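Local coordinates for propionate kinase (Francisella tularensis subsp. tularensis, PDB 3KHY), which probably transfers the terminal phosphate of ATP to acetate or propionate, giving the acyl phosphate and ADP in a magnesium-dependent, reversible reaction, at residues A[177-180]-A[181-185]; A[318-322]-A[323-327]; A[374-377]-A[378-382]; A[301-304]-A[305-309]. One frame throughout, in Å; residues are numbered along the deposited sequence. Where two conformers were deposited one is given.

Interaction 1. Residues A[177-180]-A[181-185]; sequences SHKY and VSEQA
Tyr180 and Gln184, one helical turn apart, show how a glutamine can lay its aliphatic part on an aromatic ring. The two side chains run obliquely to each other, and Gln184 CG sits over one face of the phenol, toward its rim, 3.9 Å from the Tyr180 ring centroid and 25° off the ring normal: a CH-pi contact. The fold of Gln184 at chi2 (-59°) brings its amide round until that plane is only 21° from the ring plane, with CD 3.7 Å from Tyr180 OH. The amide oxygen OE1 is held by Lys187.

On the next strip of the helix Lys179 and Glu183 also cross obliquely. Their salt bridge, Lys179 NZ to Glu183 OE2 at 3.4 Å, is weak, and the position of NZ is not well assured; as modelled, the ammonium has a closer partner in Glu379. A water donates to Glu183 OE2 at 2.6 Å and also lies near the lysine.

Ser182 turns OG back over the preceding turn, 2.8 Å from His178 O and 3.2 Å from Lys179 O, so one hydroxyl has two carbonyls as possible acceptors. Val181 N begins the regular helical ladder on Ser177 O at 2.8 Å.

These i to i+4 pairings belong to helix 175-188. One side of it packs on helix 372-382 and another on strands 196-201 and 205-211, and Ser177 OG bonds to His200, a predicted ATP-binding residue, as expected for a helix bordering the nucleotide cleft of the acetokinase family, a member of the actin-ATPase clan.

Interaction 2. Residues A[318-322]-A[323-327]; sequences VFTGG and IGENA
Gly321 and Glu325 meet through backbone and side chain alike, where strand 316-320 turns into a short helix. Among the hydrogen bonds, Glu325 N donates to Gly321 O at 2.8 Å. The same glutamate sets CG beside its backbone N (chi1 -68°), and the extended chain then brings OE2 to Gly321 N, which gives it a weak bond at 3.0 Å. OE2 also accepts from the backbone N of Thr370. One residue on, the Asn326 amide reaches back to Gly322: ND2 donates to Gly322 O at 2.9 Å, that oxygen lying 16° out of the amide plane.

Carbon-based contacts come next. Gly324 CA approaches Thr320 O at 3.2 Å in a CA-H...O contact. Phe319 CB lies 3.5 Å from Gly324 O. Thr320 and Glu325 run side by side; the threonine OG1 itself bonds to Ile368 O.

Gly321 has a positive phi (89°), a conformation readily accessible to glycine. Glycine backbone and the side chains of Glu325 and Asn326 together shape the turn holding Gly322 to Asn326, predicted to bind ATP, and Glu325 OE2 joins the N-H of Gly321, just before it, to Thr370 N.

Interaction 3. Residues A[374-377]-A[378-382]; sequences LMIA and QETQN
Met375, a selenomethionine here, and Glu379 face each other one turn apart on helix 372-382, the C-terminal helix that packs on strands 3-9 and 137-141 of the larger sheet and on helix 175-188. The bent chain of the selenomethionine swings its terminal methyl along the helix until CE lies 3.5 Å from Glu379 OE2. This methyl and the nitrogen of Lys179 are modelled too close together, so the detail at this end is uncertain. In Glu379, chi1 (-72°) sets CG beside the backbone N and 3.2 Å from Met375 O, and the bend at chi2 (-74°) then carries the carboxylate to its polar partners: OE1 to Ser96 and OE2 to Lys179.

Gln378, by contrast, is extended beyond CG. Its amide crosses obliquely beside Leu374, NE2 lying 3.7 Å from Leu374 CG, and its OE1 comes within 3.8 Å of the selenium of Met375, whose chain it meets nearly at right angles. Leu374 and Met375 thus approach the one amide through its two different ends.

Ala377 and Ile376 turn to strand 3-9, and Ile376 comes near Arg85, predicted to bind the substrate. The backbone ladder is regular, with Gln381 N to Ala377 O at 2.9 Å almost straight. Thr380 is buried, and its chi1 of -63° sets OG1 beside its own backbone N, where the hydroxyl can bend back to the preceding turn: Ile376 O accepts from OG1 at 2.8 Å and from Thr380 N at 3.0 Å, the two donors arriving from opposite faces of the carbonyl plane.

Interaction 4. Residues A[301-304]-A[305-309]; sequences AKFV and ASYMI
From Ala301 the backbone of helix 287-307 holds regular i to i+4 bonds, with Ala305 N on Ala301 O at 2.9 Å, until Val304 O, which receives only weak bonds, from Tyr307 N and from Met308 N at 3.3 Å. Above this turn Phe303 and Tyr307 lie side by side, pointing the same way. Their planes are nearly perpendicular, 85°, in an offset edge-to-face pair: the edge of Phe303 is turned toward the face of Tyr307, with Phe303 CD1 3.9 Å from Tyr307 CZ and the ring centroids 6.0 Å apart. The hydroxyl of Tyr307 makes a weak bond to Ile207 O of strand 205-211.

Phe303 O accepts from Tyr307 N at 2.9 Å and, on the same face of its plane, from OG of one modelled conformer of Ser306 at 3.0 Å; it also lies over a face of the tyrosine ring, 3.4 Å from CG.

Ala301, Ala305, Ser306 and Ile309 pack on the second subunit, and Lys302 makes a salt bridge to its Asp217. Broadly, then, aromatic rings bind the helix to its own sheet, while small residues, Ile309 and a lysine meet the dimer partner.

How the interactions relate
All four contacts are local, between neighbouring turns or, in interaction 2, between a strand end and the helix after it; none closes a long loop. They follow in series without nesting or crossing: interactions 1, 4, 2 and 3. Helix 175-188 of interaction 1 is the middle piece. Its Val181 packs against Val318 and Thr320 of interaction 2, and its Lys179, whose end is less certain, is modelled in a salt bridge to Glu379 of interaction 3, so the five-stranded sheet and the C-terminal helix beside the larger sheet meet through it. Helix 287-307 of interaction 4 is the element before strand 316-320; interaction 4 touches none of the others and links the five-stranded sheet to the dimer partner.

Interaction 1. Residues A[177-180]-A[181-185]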
loop_
_atom_site.group_PDB
_atom_site.type_symbol
_atom_site.label_atom_id
_atom_site.label_comp_id
_atom_site.label_asym_id
_atom_site.label_seq_id
_atom_site.Cartn_x
_atom_site.Cartn_y
_atom_site.Cartn_z
ATOM N N SER A 177 -12.413 5.158 -17.368
ATOM C CA SER A 177 -13.274 3.996 -17.165
ATOM C C SER A 177 -14.069 4.130 -15.855
ATOM O O SER A 177 -15.267 3.869 -15.823
ATOM C CB SER A 177 -12.450 2.710 -17.193
ATOM O OG SER A 177 -13.238 1.584 -16.824
ATOM N N HIS A 178 -13.404 4.539 -14.774
ATOM C CA HIS A 178 -14.105 4.760 -13.510
ATOM C C HIS A 178 -15.208 5.810 -13.625
ATOM O O HIS A 178 -16.285 5.655 -13.061
ATOM C CB HIS A 178 -13.120 5.115 -12.389
ATOM C CG HIS A 178 -12.259 3.960 -11.985
ATOM N ND1 HIS A 178 -12.781 2.816 -11.427
ATOM C CD2 HIS A 178 -10.924 3.759 -12.082
ATOM C CE1 HIS A 178 -11.804 1.955 -11.195
ATOM N NE2 HIS A 178 -10.667 2.501 -11.584
ATOM N N LYS A 179 -14.949 6.859 -14.388
ATOM C CA LYS A 179 -15.967 7.880 -14.621
ATOM C C LYS A 179 -17.154 7.356 -15.435
ATOM O O LYS A 179 -18.310 7.508 -15.045
ATOM C CB LYS A 179 -15.345 9.083 -15.331
ATOM C CG LYS A 179 -16.280 10.289 -15.441
ATOM C CD LYS A 179 -15.526 11.521 -15.920
ATOM C CE LYS A 179 -16.378 12.782 -15.791
ATOM N NZ LYS A 179 -17.060 13.053 -17.074
ATOM N N TYR A 180 -16.863 6.749 -16.578
ATOM C CA TYR A 180 -17.908 6.183 -17.416
ATOM C C TYR A 180 -18.741 5.163 -16.636
ATOM O O TYR A 180 -19.962 5.205 -16.659
ATOM C CB TYR A 180 -17.321 5.544 -18.680
ATOM C CG TYR A 180 -18.367 4.825 -19.494
ATOM C CD1 TYR A 180 -19.160 5.521 -20.401
ATOM C CD2 TYR A 180 -18.595 3.467 -19.325
ATOM C CE1 TYR A 180 -20.134 4.882 -21.132
ATOM C CE2 TYR A 180 -19.576 2.808 -20.058
ATOM C CZ TYR A 180 -20.340 3.528 -20.956
ATOM O OH TYR A 180 -21.318 2.895 -21.676
ATOM N N VAL A 181 -18.087 4.243 -15.936
ATOM C CA VAL A 181 -18.828 3.170 -15.253
ATOM C C VAL A 181 -19.667 3.699 -14.076
ATOM O O VAL A 181 -20.802 3.267 -13.859
ATOM C CB VAL A 181 -17.882 2.017 -14.820
ATOM C CG1 VAL A 181 -18.576 1.074 -13.846
ATOM C CG2 VAL A 181 -17.423 1.238 -16.054
ATOM N N SER A 182 -19.118 4.640 -13.314
ATOM C CA SER A 182 -19.880 5.191 -12.214
ATOM C C SER A 182 -21.044 6.006 -12.772
ATOM O O SER A 182 -22.116 6.019 -12.184
ATOM C CB SER A 182 -19.006 6.008 -11.249
ATOM O OG SER A 182 -18.370 7.087 -11.907
ATOM N N GLU A 183 -20.851 6.659 -13.915
ATOM C CA GLU A 183 -21.981 7.325 -14.574
ATOM C C GLU A 183 -23.079 6.347 -14.978
ATOM O O GLU A 183 -24.256 6.653 -14.824
ATOM C CB GLU A 183 -21.544 8.155 -15.783
ATOM C CG GLU A 183 -20.831 9.427 -15.378
ATOM C CD GLU A 183 -20.506 10.324 -16.549
ATOM O OE1 GLU A 183 -20.840 9.968 -17.706
ATOM O OE2 GLU A 183 -19.908 11.387 -16.307
ATOM N N GLN A 184 -22.694 5.178 -15.494
ATOM C CA GLN A 184 -23.673 4.169 -15.898
ATOM C C GLN A 184 -24.387 3.602 -14.675
ATOM O O GLN A 184 -25.594 3.372 -14.705
ATOM C CB GLN A 184 -23.019 3.044 -16.703
ATOM C CG GLN A 184 -22.468 3.486 -18.042
ATOM C CD GLN A 184 -23.549 4.096 -18.933
ATOM O OE1 GLN A 184 -23.390 5.196 -19.456
ATOM N NE2 GLN A 184 -24.656 3.390 -19.084
ATOM N N ALA A 185 -23.639 3.405 -13.592
ATOM C CA ALA A 185 -24.214 2.881 -12.357
ATOM C C ALA A 185 -25.276 3.840 -11.840
ATOM O O ALA A 185 -26.321 3.420 -11.335
ATOM C CB ALA A 185 -23.128 2.672 -11.308
HETATM O O HOH W 1 -20.298 13.521 -17.667
#

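Interaction 2. Residues A[318-322]-A[323-327]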
loop_
_atom_site.group_PDB
_atom_site.type_symbol
_atom_site.label_atom_id
_atom_site.label_comp_id
_atom_site.label_asym_id
_atom_site.label_seq_id
_atom_site.Cartn_x
_atom_site.Cartn_y
_atom_site.Cartn_z
ATOM N N VAL A 318 -19.078 -2.561 -8.057
ATOM C CA VAL A 318 -19.219 -2.756 -9.515
ATOM C C VAL A 318 -17.953 -3.345 -10.137
ATOM O O VAL A 318 -16.871 -2.780 -9.962
ATOM C CB VAL A 318 -19.527 -1.429 -10.232
ATOM C CG1 VAL A 318 -19.778 -1.677 -11.719
ATOM C CG2 VAL A 318 -20.731 -0.733 -9.583
ATOM N N PHE A 319 -18.086 -4.482 -10.839
ATOM C CA PHE A 319 -16.975 -5.079 -11.575
ATOM C C PHE A 319 -17.021 -4.604 -13.022
ATOM O O PHE A 319 -18.093 -4.538 -13.629
ATOM C CB PHE A 319 -17.079 -6.618 -11.595
ATOM C CG PHE A 319 -16.833 -7.275 -10.262
ATOM C CD1 PHE A 319 -15.537 -7.438 -9.787
ATOM C CD2 PHE A 319 -17.896 -7.772 -9.506
ATOM C CE1 PHE A 319 -15.296 -8.061 -8.574
ATOM C CE2 PHE A 319 -17.662 -8.399 -8.280
ATOM C CZ PHE A 319 -16.355 -8.547 -7.816
ATOM N N THR A 320 -15.862 -4.297 -13.583
ATOM C CA THR A 320 -15.787 -3.893 -14.974
ATOM C C THR A 320 -14.398 -4.251 -15.510
ATOM O O THR A 320 -13.576 -4.798 -14.776
ATOM C CB THR A 320 -16.092 -2.385 -15.143
ATOM O OG1 THR A 320 -16.301 -2.092 -16.531
ATOM C CG2 THR A 320 -14.939 -1.521 -14.590
ATOM N N GLY A 321 -14.153 -3.974 -16.787
ATOM C CA GLY A 321 -12.893 -4.335 -17.418
ATOM C C GLY A 321 -12.952 -5.730 -18.026
ATOM O O GLY A 321 -13.913 -6.465 -17.808
ATOM N N GLY A 322 -11.921 -6.102 -18.782
ATOM C CA GLY A 322 -11.894 -7.392 -19.460
ATOM C C GLY A 322 -12.137 -8.576 -18.534
ATOM O O GLY A 322 -12.855 -9.522 -18.878
ATOM N N ILE A 323 -11.528 -8.535 -17.357
ATOM C CA ILE A 323 -11.710 -9.599 -16.374
ATOM C C ILE A 323 -13.007 -9.407 -15.606
ATOM O O ILE A 323 -13.782 -10.348 -15.428
ATOM C CB ILE A 323 -10.544 -9.616 -15.359
ATOM C CG1 ILE A 323 -9.214 -9.897 -16.069
ATOM C CG2 ILE A 323 -10.807 -10.626 -14.258
ATOM C CD1 ILE A 323 -7.995 -9.693 -15.183
ATOM N N GLY A 324 -13.246 -8.181 -15.153
ATOM C CA GLY A 324 -14.409 -7.875 -14.336
ATOM C C GLY A 324 -15.710 -8.191 -15.060
ATOM O O GLY A 324 -16.685 -8.653 -14.452
ATOM N N GLU A 325 -15.719 -7.971 -16.369
ATOM C CA GLU A 325 -16.937 -8.181 -17.155
ATOM C C GLU A 325 -17.201 -9.646 -17.490
ATOM O O GLU A 325 -18.347 -10.045 -17.690
ATOM C CB GLU A 325 -16.882 -7.364 -18.456
ATOM C CG GLU A 325 -16.951 -5.849 -18.235
ATOM C CD GLU A 325 -16.490 -5.038 -19.452
ATOM O OE1 GLU A 325 -16.706 -5.479 -20.604
ATOM O OE2 GLU A 325 -15.904 -3.955 -19.254
ATOM N N ASN A 326 -16.139 -10.440 -17.547
ATOM C CA ASN A 326 -16.204 -11.750 -18.184
ATOM C C ASN A 326 -15.856 -12.946 -17.303
ATOM O O ASN A 326 -16.310 -14.057 -17.566
ATOM C CB ASN A 326 -15.309 -11.752 -19.424
ATOM C CG ASN A 326 -15.790 -10.771 -20.473
ATOM O OD1 ASN A 326 -16.913 -10.884 -20.957
ATOM N ND2 ASN A 326 -14.950 -9.792 -20.813
ATOM N N ALA A 327 -15.054 -12.722 -16.270
ATOM C CA ALA A 327 -14.541 -13.829 -15.452
ATOM C C ALA A 327 -15.443 -14.161 -14.247
ATOM O O ALA A 327 -15.216 -13.671 -13.154
ATOM C CB ALA A 327 -13.103 -13.518 -14.989
#

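Interaction 3. Residues A[374-377]-A[378-382]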
loop_
_atom_site.group_PDB
_atom_site.type_symbol
_atom_site.label_atom_id
_atom_site.label_comp_id
_atom_site.label_asym_id
_atom_site.label_seq_id
_atom_site.Cartn_x
_atom_site.Cartn_y
_atom_site.Cartn_z
ATOM N N LEU A 374 -16.035 5.438 -25.971
ATOM C CA LEU A 374 -17.283 6.208 -25.958
ATOM C C LEU A 374 -17.200 7.393 -24.998
ATOM O O LEU A 374 -17.678 8.484 -25.300
ATOM C CB LEU A 374 -18.476 5.312 -25.598
ATOM C CG LEU A 374 -19.852 5.979 -25.492
ATOM C CD1 LEU A 374 -20.208 6.712 -26.779
ATOM C CD2 LEU A 374 -20.929 4.941 -25.160
HETATM N N MSE A 375 -16.591 7.177 -23.834
HETATM C CA MSE A 375 -16.468 8.240 -22.853
HETATM C C MSE A 375 -15.624 9.381 -23.416
HETATM O O MSE A 375 -15.941 10.549 -23.227
HETATM C CB MSE A 375 -15.831 7.707 -21.568
HETATM C CG MSE A 375 -15.766 8.729 -20.448
HETATM SE SE MSE A 375 -17.546 9.228 -19.770
HETATM C CE MSE A 375 -17.022 10.718 -18.660
ATOM N N ILE A 376 -14.533 9.033 -24.084
ATOM C CA ILE A 376 -13.685 10.042 -24.697
ATOM C C ILE A 376 -14.476 10.803 -25.767
ATOM O O ILE A 376 -14.357 12.021 -25.881
ATOM C CB ILE A 376 -12.424 9.415 -25.299
ATOM C CG1 ILE A 376 -11.445 9.024 -24.185
ATOM C CG2 ILE A 376 -11.751 10.373 -26.267
ATOM C CD1 ILE A 376 -10.266 8.192 -24.700
ATOM N N ALA A 377 -15.296 10.087 -26.538
ATOM C CA ALA A 377 -16.124 10.725 -27.566
ATOM C C ALA A 377 -17.148 11.668 -26.943
ATOM O O ALA A 377 -17.403 12.751 -27.469
ATOM C CB ALA A 377 -16.820 9.685 -28.431
ATOM N N GLN A 378 -17.726 11.261 -25.814
ATOM C CA GLN A 378 -18.696 12.106 -25.114
ATOM C C GLN A 378 -18.052 13.345 -24.501
ATOM O O GLN A 378 -18.624 14.439 -24.544
ATOM C CB GLN A 378 -19.433 11.310 -24.038
ATOM C CG GLN A 378 -20.355 10.233 -24.582
ATOM C CD GLN A 378 -20.888 9.331 -23.491
ATOM O OE1 GLN A 378 -20.358 9.304 -22.379
ATOM N NE2 GLN A 378 -21.932 8.575 -23.805
ATOM N N GLU A 379 -16.871 13.169 -23.908
ATOM C CA GLU A 379 -16.124 14.294 -23.349
ATOM C C GLU A 379 -15.763 15.298 -24.433
ATOM O O GLU A 379 -15.776 16.513 -24.217
ATOM C CB GLU A 379 -14.841 13.787 -22.689
ATOM C CG GLU A 379 -15.088 13.059 -21.395
ATOM C CD GLU A 379 -15.433 14.027 -20.297
ATOM O OE1 GLU A 379 -14.570 14.874 -19.982
ATOM O OE2 GLU A 379 -16.562 13.958 -19.772
ATOM N N THR A 380 -15.420 14.775 -25.602
ATOM C CA THR A 380 -15.011 15.610 -26.728
ATOM C C THR A 380 -16.205 16.393 -27.280
ATOM O O THR A 380 -16.140 17.610 -27.432
ATOM C CB THR A 380 -14.365 14.753 -27.834
ATOM O OG1 THR A 380 -13.176 14.135 -27.318
ATOM C CG2 THR A 380 -14.009 15.611 -29.058
ATOM N N GLN A 381 -17.294 15.687 -27.554
ATOM C CA GLN A 381 -18.538 16.303 -28.009
ATOM C C GLN A 381 -18.966 17.451 -27.084
ATOM O O GLN A 381 -19.423 18.502 -27.541
ATOM C CB GLN A 381 -19.642 15.247 -28.068
ATOM C CG GLN A 381 -21.031 15.797 -28.367
ATOM C CD GLN A 381 -21.176 16.263 -29.796
ATOM O OE1 GLN A 381 -20.425 15.842 -30.677
ATOM N NE2 GLN A 381 -22.150 17.134 -30.040
ATOM N N ASN A 382 -18.808 17.243 -25.783
ATOM C CA ASN A 382 -19.214 18.227 -24.792
ATOM C C ASN A 382 -18.503 19.569 -24.954
ATOM O O ASN A 382 -19.034 20.605 -24.559
ATOM C CB ASN A 382 -18.985 17.684 -23.382
ATOM C CG ASN A 382 -19.492 18.627 -22.307
ATOM O OD1 ASN A 382 -18.747 19.021 -21.409
ATOM N ND2 ASN A 382 -20.763 18.998 -22.398
#

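Interaction 4. Residues A[301-304]-A[305-309]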
loop_
_atom_site.group_PDB
_atom_site.type_symbol
_atom_site.label_atom_id
_atom_site.label_comp_id
_atom_site.label_asym_id
_atom_site.label_seq_id
_atom_site.Cartn_x
_atom_site.Cartn_y
_atom_site.Cartn_z
ATOM N N ALA A 301 -10.361 -7.822 -2.579
ATOM C CA ALA A 301 -11.248 -7.829 -1.421
ATOM C C ALA A 301 -10.762 -6.897 -0.310
ATOM O O ALA A 301 -11.569 -6.204 0.304
ATOM C CB ALA A 301 -11.444 -9.247 -0.888
ATOM N N LYS A 302 -9.448 -6.868 -0.050
ATOM C CA LYS A 302 -8.904 -5.953 0.953
ATOM C C LYS A 302 -9.152 -4.467 0.634
ATOM O O LYS A 302 -9.449 -3.679 1.540
ATOM C CB LYS A 302 -7.406 -6.211 1.198
ATOM C CG LYS A 302 -7.172 -7.348 2.189
ATOM C CD LYS A 302 -5.708 -7.641 2.402
ATOM C CE LYS A 302 -5.017 -6.511 3.146
ATOM N NZ LYS A 302 -3.588 -6.868 3.335
ATOM N N PHE A 303 -9.018 -4.091 -0.637
ATOM C CA PHE A 303 -9.290 -2.721 -1.055
ATOM C C PHE A 303 -10.782 -2.400 -0.930
ATOM O O PHE A 303 -11.152 -1.333 -0.469
ATOM C CB PHE A 303 -8.799 -2.456 -2.489
ATOM C CG PHE A 303 -7.374 -1.949 -2.564
ATOM C CD1 PHE A 303 -7.102 -0.584 -2.564
ATOM C CD2 PHE A 303 -6.312 -2.839 -2.601
ATOM C CE1 PHE A 303 -5.797 -0.122 -2.611
ATOM C CE2 PHE A 303 -5.004 -2.385 -2.668
ATOM C CZ PHE A 303 -4.747 -1.023 -2.673
ATOM N N VAL A 304 -11.638 -3.316 -1.369
ATOM C CA VAL A 304 -13.067 -3.121 -1.219
ATOM C C VAL A 304 -13.387 -2.862 0.244
ATOM O O VAL A 304 -14.059 -1.891 0.578
ATOM C CB VAL A 304 -13.856 -4.356 -1.667
ATOM C CG1 VAL A 304 -15.326 -4.200 -1.278
ATOM C CG2 VAL A 304 -13.705 -4.558 -3.176
ATOM N N ALA A 305 -12.904 -3.741 1.117
ATOM C CA ALA A 305 -13.131 -3.584 2.557
ATOM C C ALA A 305 -12.640 -2.233 3.073
ATOM O O ALA A 305 -13.326 -1.565 3.873
ATOM C CB ALA A 305 -12.466 -4.720 3.335
ATOM N N SER A 306 -11.459 -1.815 2.615
ATOM C CA SER A 306 -10.870 -0.565 3.097
ATOM C C SER A 306 -11.693 0.634 2.650
ATOM O O SER A 306 -11.764 1.641 3.352
ATOM C CB SER A 306 -9.415 -0.403 2.629
ATOM O OG SER A 306 -9.336 0.230 1.366
ATOM N N TYR A 307 -12.309 0.526 1.480
ATOM C CA TYR A 307 -13.147 1.615 0.960
ATOM C C TYR A 307 -14.537 1.715 1.596
ATOM O O TYR A 307 -15.247 2.709 1.398
ATOM C CB TYR A 307 -13.278 1.513 -0.566
ATOM C CG TYR A 307 -11.992 1.835 -1.318
ATOM C CD1 TYR A 307 -10.828 2.202 -0.643
ATOM C CD2 TYR A 307 -11.946 1.750 -2.705
ATOM C CE1 TYR A 307 -9.637 2.492 -1.352
ATOM C CE2 TYR A 307 -10.784 2.028 -3.412
ATOM C CZ TYR A 307 -9.638 2.395 -2.738
ATOM O OH TYR A 307 -8.499 2.667 -3.476
HETATM N N MSE A 308 -14.938 0.697 2.346
HETATM C CA MSE A 308 -16.221 0.768 3.043
HETATM C C MSE A 308 -16.295 1.985 3.984
HETATM O O MSE A 308 -17.383 2.481 4.268
HETATM C CB MSE A 308 -16.494 -0.523 3.821
HETATM C CG MSE A 308 -16.590 -1.761 2.940
HETATM SE SE MSE A 308 -18.037 -1.601 1.602
HETATM C CE MSE A 308 -19.552 -1.989 2.793
ATOM N N ILE A 309 -15.150 2.484 4.451
ATOM C CA ILE A 309 -15.165 3.659 5.337
ATOM C C ILE A 309 -15.858 4.876 4.740
ATOM O O ILE A 309 -16.355 5.725 5.487
ATOM C CB ILE A 309 -13.758 4.133 5.761
ATOM C CG1 ILE A 309 -12.944 4.562 4.535
ATOM C CG2 ILE A 309 -13.041 3.086 6.579
ATOM C CD1 ILE A 309 -11.672 5.328 4.905
#